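Long-range contact in Cry23AA1 (Bacillus thuringiensis, PDB 4RHZ), which is probably an aerolysin-type pore-forming insecticidal toxin that forms a binary complex with its partner Cry37Aa1 and binds zinc: residues E166-Y178 and L183-A195. Numbering follows the deposited sequence.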
loop_
_atom_site.group_PDB
_atom_site.type_symbol
_atom_site.label_atom_id
_atom_site.label_comp_id
_atom_site.label_asym_id
_atom_site.label_seq_id
_atom_site.Cartn_x
_atom_site.Cartn_y
_atom_site.Cartn_z
ATOM N N GLU A 166 -21.430 -8.062 -5.936
ATOM C CA GLU A 166 -22.796 -7.773 -6.281
ATOM C C GLU A 166 -23.266 -8.594 -7.445
ATOM O O GLU A 166 -22.475 -8.918 -8.351
ATOM C CB GLU A 166 -22.947 -6.304 -6.664
ATOM C CG GLU A 166 -22.863 -5.415 -5.449
ATOM C CD GLU A 166 -23.104 -3.970 -5.824
ATOM O OE1 GLU A 166 -24.190 -3.464 -5.536
ATOM O OE2 GLU A 166 -22.245 -3.348 -6.472
ATOM N N CYS A 167 -24.559 -8.918 -7.429
ATOM C CA CYS A 167 -25.242 -9.439 -8.654
ATOM C C CYS A 167 -26.770 -9.264 -8.573
ATOM O O CYS A 167 -27.304 -8.900 -7.526
ATOM C CB CYS A 167 -24.908 -10.891 -8.941
ATOM S SG CYS A 167 -25.380 -11.944 -7.565
ATOM N N ASP A 168 -27.436 -9.512 -9.698
ATOM C CA ASP A 168 -28.910 -9.555 -9.803
ATOM C C ASP A 168 -29.369 -10.982 -9.984
ATOM O O ASP A 168 -28.660 -11.832 -10.509
ATOM C CB ASP A 168 -29.389 -8.772 -11.028
ATOM C CG ASP A 168 -29.198 -7.261 -10.877
ATOM O OD1 ASP A 168 -29.237 -6.770 -9.722
ATOM O OD2 ASP A 168 -29.054 -6.578 -11.921
ATOM N N MET A 169 -30.603 -11.219 -9.587
ATOM C CA MET A 169 -31.188 -12.541 -9.662
ATOM C C MET A 169 -32.650 -12.334 -10.044
ATOM O O MET A 169 -33.312 -11.399 -9.555
ATOM C CB MET A 169 -31.081 -13.208 -8.306
ATOM C CG MET A 169 -29.746 -13.813 -8.055
ATOM S SD MET A 169 -29.648 -14.653 -6.447
ATOM C CE MET A 169 -27.879 -14.534 -6.109
ATOM N N SER A 170 -33.139 -13.176 -10.944
ATOM C CA SER A 170 -34.559 -13.200 -11.282
ATOM C C SER A 170 -34.957 -14.662 -11.400
ATOM O O SER A 170 -34.081 -15.550 -11.586
ATOM C CB SER A 170 -34.834 -12.503 -12.606
ATOM O OG SER A 170 -34.141 -13.225 -13.593
ATOM N N GLY A 171 -36.276 -14.903 -11.284
ATOM C CA GLY A 171 -36.772 -16.264 -11.329
ATOM C C GLY A 171 -37.196 -16.836 -10.001
ATOM O O GLY A 171 -37.192 -16.135 -9.006
ATOM N N THR A 172 -37.573 -18.130 -9.978
ATOM C CA THR A 172 -38.253 -18.655 -8.811
ATOM C C THR A 172 -37.680 -19.987 -8.430
ATOM O O THR A 172 -36.938 -20.603 -9.204
ATOM C CB THR A 172 -39.740 -18.907 -9.125
ATOM O OG1 THR A 172 -39.836 -19.826 -10.231
ATOM C CG2 THR A 172 -40.488 -17.620 -9.456
ATOM N N LEU A 173 -38.010 -20.418 -7.222
ATOM C CA LEU A 173 -37.818 -21.800 -6.816
ATOM C C LEU A 173 -39.207 -22.433 -6.704
ATOM O O LEU A 173 -40.182 -21.787 -6.261
ATOM C CB LEU A 173 -37.103 -21.904 -5.452
ATOM C CG LEU A 173 -35.613 -21.534 -5.558
ATOM C CD1 LEU A 173 -35.494 -19.977 -5.442
ATOM C CD2 LEU A 173 -34.791 -22.277 -4.505
ATOM N N PHE A 174 -39.250 -23.704 -7.069
ATOM C CA PHE A 174 -40.379 -24.505 -6.834
ATOM C C PHE A 174 -40.255 -25.134 -5.483
ATOM O O PHE A 174 -39.348 -25.918 -5.279
ATOM C CB PHE A 174 -40.558 -25.575 -7.926
ATOM C CG PHE A 174 -41.884 -26.331 -7.781
ATOM C CD1 PHE A 174 -43.096 -25.635 -7.811
ATOM C CD2 PHE A 174 -41.902 -27.651 -7.497
ATOM C CE1 PHE A 174 -44.305 -26.271 -7.640
ATOM C CE2 PHE A 174 -43.112 -28.303 -7.302
ATOM C CZ PHE A 174 -44.323 -27.609 -7.392
ATOM N N CYS A 175 -41.167 -24.834 -4.558
ATOM C CA CYS A 175 -41.030 -25.339 -3.174
ATOM C C CYS A 175 -42.179 -26.261 -2.674
ATOM O O CYS A 175 -43.379 -25.926 -2.760
ATOM C CB CYS A 175 -40.783 -24.184 -2.165
ATOM S SG CYS A 175 -39.860 -22.733 -2.889
ATOM N N ARG A 176 -41.773 -27.409 -2.161
ATOM C CA ARG A 176 -42.635 -28.399 -1.625
ATOM C C ARG A 176 -42.467 -28.392 -0.106
ATOM O O ARG A 176 -41.368 -28.619 0.377
ATOM C CB ARG A 176 -42.266 -29.796 -2.211
ATOM C CG ARG A 176 -42.348 -29.947 -3.811
ATOM C CD ARG A 176 -41.858 -31.353 -4.257
ATOM N NE ARG A 176 -42.072 -31.743 -5.664
ATOM C CZ ARG A 176 -41.182 -31.559 -6.674
ATOM N NH1 ARG A 176 -40.026 -30.921 -6.420
ATOM N NH2 ARG A 176 -41.436 -32.001 -7.947
ATOM N N GLY A 177 -43.546 -28.111 0.644
ATOM C CA GLY A 177 -43.558 -28.219 2.097
ATOM C C GLY A 177 -44.332 -29.442 2.551
ATOM O O GLY A 177 -45.366 -29.752 1.992
ATOM N N TYR A 178 -43.833 -30.148 3.545
ATOM C CA TYR A 178 -44.480 -31.307 4.087
ATOM C C TYR A 178 -44.609 -31.148 5.568
ATOM O O TYR A 178 -43.795 -30.460 6.185
ATOM C CB TYR A 178 -43.668 -32.573 3.863
ATOM C CG TYR A 178 -43.243 -32.777 2.461
ATOM C CD1 TYR A 178 -43.945 -33.617 1.600
ATOM C CD2 TYR A 178 -42.095 -32.091 1.968
ATOM C CE1 TYR A 178 -43.493 -33.794 0.240
ATOM C CE2 TYR A 178 -41.672 -32.223 0.680
ATOM C CZ TYR A 178 -42.357 -33.079 -0.189
ATOM O OH TYR A 178 -41.836 -33.185 -1.447
ATOM N N LEU A 183 -47.623 -33.809 1.932
ATOM C CA LEU A 183 -47.253 -32.598 1.217
ATOM C C LEU A 183 -48.369 -31.639 1.429
ATOM O O LEU A 183 -49.468 -31.974 1.042
ATOM C CB LEU A 183 -47.096 -32.892 -0.279
ATOM C CG LEU A 183 -46.767 -31.694 -1.177
ATOM C CD1 LEU A 183 -45.640 -31.952 -2.187
ATOM C CD2 LEU A 183 -47.952 -31.176 -1.900
ATOM N N ILE A 184 -48.109 -30.433 1.949
ATOM C CA ILE A 184 -49.169 -29.455 2.245
ATOM C C ILE A 184 -48.976 -28.204 1.405
ATOM O O ILE A 184 -49.770 -27.281 1.465
ATOM C CB ILE A 184 -49.118 -28.999 3.751
ATOM C CG1 ILE A 184 -47.696 -28.470 4.089
ATOM C CG2 ILE A 184 -49.479 -30.193 4.671
ATOM C CD1 ILE A 184 -47.527 -27.638 5.374
ATOM N N ALA A 185 -47.872 -28.110 0.672
ATOM C CA ALA A 185 -47.605 -26.861 -0.118
ATOM C C ALA A 185 -46.757 -27.158 -1.329
ATOM O O ALA A 185 -45.796 -27.920 -1.243
ATOM C CB ALA A 185 -46.955 -25.769 0.749
ATOM N N ALA A 186 -47.124 -26.582 -2.450
ATOM C CA ALA A 186 -46.363 -26.698 -3.645
ATOM C C ALA A 186 -46.461 -25.387 -4.354
ATOM O O ALA A 186 -47.319 -25.227 -5.211
ATOM C CB ALA A 186 -46.900 -27.811 -4.512
ATOM N N VAL A 187 -45.562 -24.444 -3.995
ATOM C CA VAL A 187 -45.638 -23.053 -4.455
ATOM C C VAL A 187 -44.313 -22.526 -5.101
ATOM O O VAL A 187 -43.234 -23.102 -4.939
ATOM C CB VAL A 187 -45.996 -22.155 -3.269
ATOM C CG1 VAL A 187 -47.411 -22.541 -2.612
ATOM C CG2 VAL A 187 -44.933 -22.284 -2.202
ATOM N N TYR A 188 -44.404 -21.441 -5.854
ATOM C CA TYR A 188 -43.243 -20.843 -6.426
ATOM C C TYR A 188 -42.946 -19.589 -5.650
ATOM O O TYR A 188 -43.869 -18.804 -5.391
ATOM C CB TYR A 188 -43.521 -20.406 -7.845
ATOM C CG TYR A 188 -43.575 -21.516 -8.817
ATOM C CD1 TYR A 188 -42.454 -21.885 -9.515
ATOM C CD2 TYR A 188 -44.789 -22.178 -9.093
ATOM C CE1 TYR A 188 -42.491 -22.902 -10.461
ATOM C CE2 TYR A 188 -44.841 -23.191 -10.064
ATOM C CZ TYR A 188 -43.691 -23.569 -10.732
ATOM O OH TYR A 188 -43.730 -24.580 -11.699
ATOM N N VAL A 189 -41.661 -19.394 -5.325
ATOM C CA VAL A 189 -41.237 -18.257 -4.529
ATOM C C VAL A 189 -40.051 -17.616 -5.222
ATOM O O VAL A 189 -39.105 -18.323 -5.553
ATOM C CB VAL A 189 -40.851 -18.677 -3.113
ATOM C CG1 VAL A 189 -40.454 -17.440 -2.302
ATOM C CG2 VAL A 189 -42.032 -19.451 -2.433
ATOM N N SER A 190 -40.210 -16.328 -5.568
ATOM C CA SER A 190 -39.197 -15.439 -6.145
ATOM C C SER A 190 -38.091 -15.239 -5.135
ATOM O O SER A 190 -38.311 -15.343 -3.939
ATOM C CB SER A 190 -39.775 -14.021 -6.222
ATOM O OG SER A 190 -40.231 -13.683 -7.504
ATOM N N VAL A 191 -36.954 -14.770 -5.617
ATOM C CA VAL A 191 -35.895 -14.259 -4.762
ATOM C C VAL A 191 -36.210 -12.810 -4.365
ATOM O O VAL A 191 -35.975 -12.390 -3.219
ATOM C CB VAL A 191 -34.529 -14.499 -5.507
ATOM C CG1 VAL A 191 -34.675 -14.084 -7.086
ATOM C CG2 VAL A 191 -33.350 -13.913 -4.757
ATOM N N ALA A 192 -36.827 -12.053 -5.261
ATOM C CA ALA A 192 -37.546 -10.804 -4.821
ATOM C C ALA A 192 -38.526 -10.982 -3.657
ATOM O O ALA A 192 -38.532 -10.183 -2.738
ATOM C CB ALA A 192 -38.301 -10.189 -5.974
ATOM N N ASP A 193 -39.383 -12.006 -3.705
ATOM C CA ASP A 193 -40.325 -12.320 -2.603
ATOM C C ASP A 193 -39.555 -12.564 -1.305
ATOM O O ASP A 193 -39.931 -12.082 -0.196
ATOM C CB ASP A 193 -41.157 -13.583 -2.927
ATOM C CG ASP A 193 -42.083 -13.394 -4.112
ATOM O OD1 ASP A 193 -42.478 -12.232 -4.366
ATOM O OD2 ASP A 193 -42.411 -14.412 -4.797
ATOM N N LEU A 194 -38.446 -13.297 -1.442
ATOM C CA LEU A 194 -37.601 -13.586 -0.272
ATOM C C LEU A 194 -37.045 -12.278 0.272
ATOM O O LEU A 194 -36.961 -12.096 1.465
ATOM C CB LEU A 194 -36.453 -14.436 -0.721
ATOM C CG LEU A 194 -35.959 -15.608 0.092
ATOM C CD1 LEU A 194 -34.496 -15.697 -0.198
ATOM C CD2 LEU A 194 -36.247 -15.558 1.567
ATOM N N ALA A 195 -36.666 -11.364 -0.625
ATOM C CA ALA A 195 -36.115 -10.066 -0.193
ATOM C C ALA A 195 -37.202 -9.232 0.534
ATOM O O ALA A 195 -36.945 -8.646 1.588
ATOM C CB ALA A 195 -35.507 -9.315 -1.405
#
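F174 turns the edge of its ring onto one face of the Y188 ring, an edge-to-face pair with centroids 5.0 Å apart and planes at 55°. Its CD1 does the touching, 3.6 Å from Y188 CZ and offset toward the rim; a chi1 of -172°, with CG anti to the backbone N, carries the ring toward Y188, and F174 CZ ends against the methyl of A186. T172 OG1 meets the same tyrosine at its edge, near the ring plane, 3.4 Å from Y188 CD1. Farther along this face, F174 CE2 lies over the centre of the R176 guanidinium, while L183 CD1 bridges R176 CB and Y178 CE1 (3.7 Å from the latter). The other face carries L173, C175, V187 and V189; C175 SG rests on V189 CG2, and helix 6-18 covers L173, C175 and V189.

Strands 172-178 and 183-190 form an antiparallel hairpin near one end of the elongated, aerolysin-like chain. Paired backbone bonds join L173 to V189 and C175 to V187, the shortest from C175 N to V187 O at 2.7 Å. A classic beta bulge follows: the N-H groups of I184 and A185 both reach G177 O from the same face of its plane, I184 N at 2.8 Å and A185 N, more bent, at 3.3 Å. At the far end S190 sits at the N-cap position of helix 191-197, its backbone N held by D193 OD2 at 3.0 Å, and V191 CG1 packs on M169 CB beside the break at G171. The register rests on backbone bonds, whereas the mainly aromatic and apolar side-chain contacts depend on shape and burial: a more exposed, mixed face backs onto a largely buried apolar one.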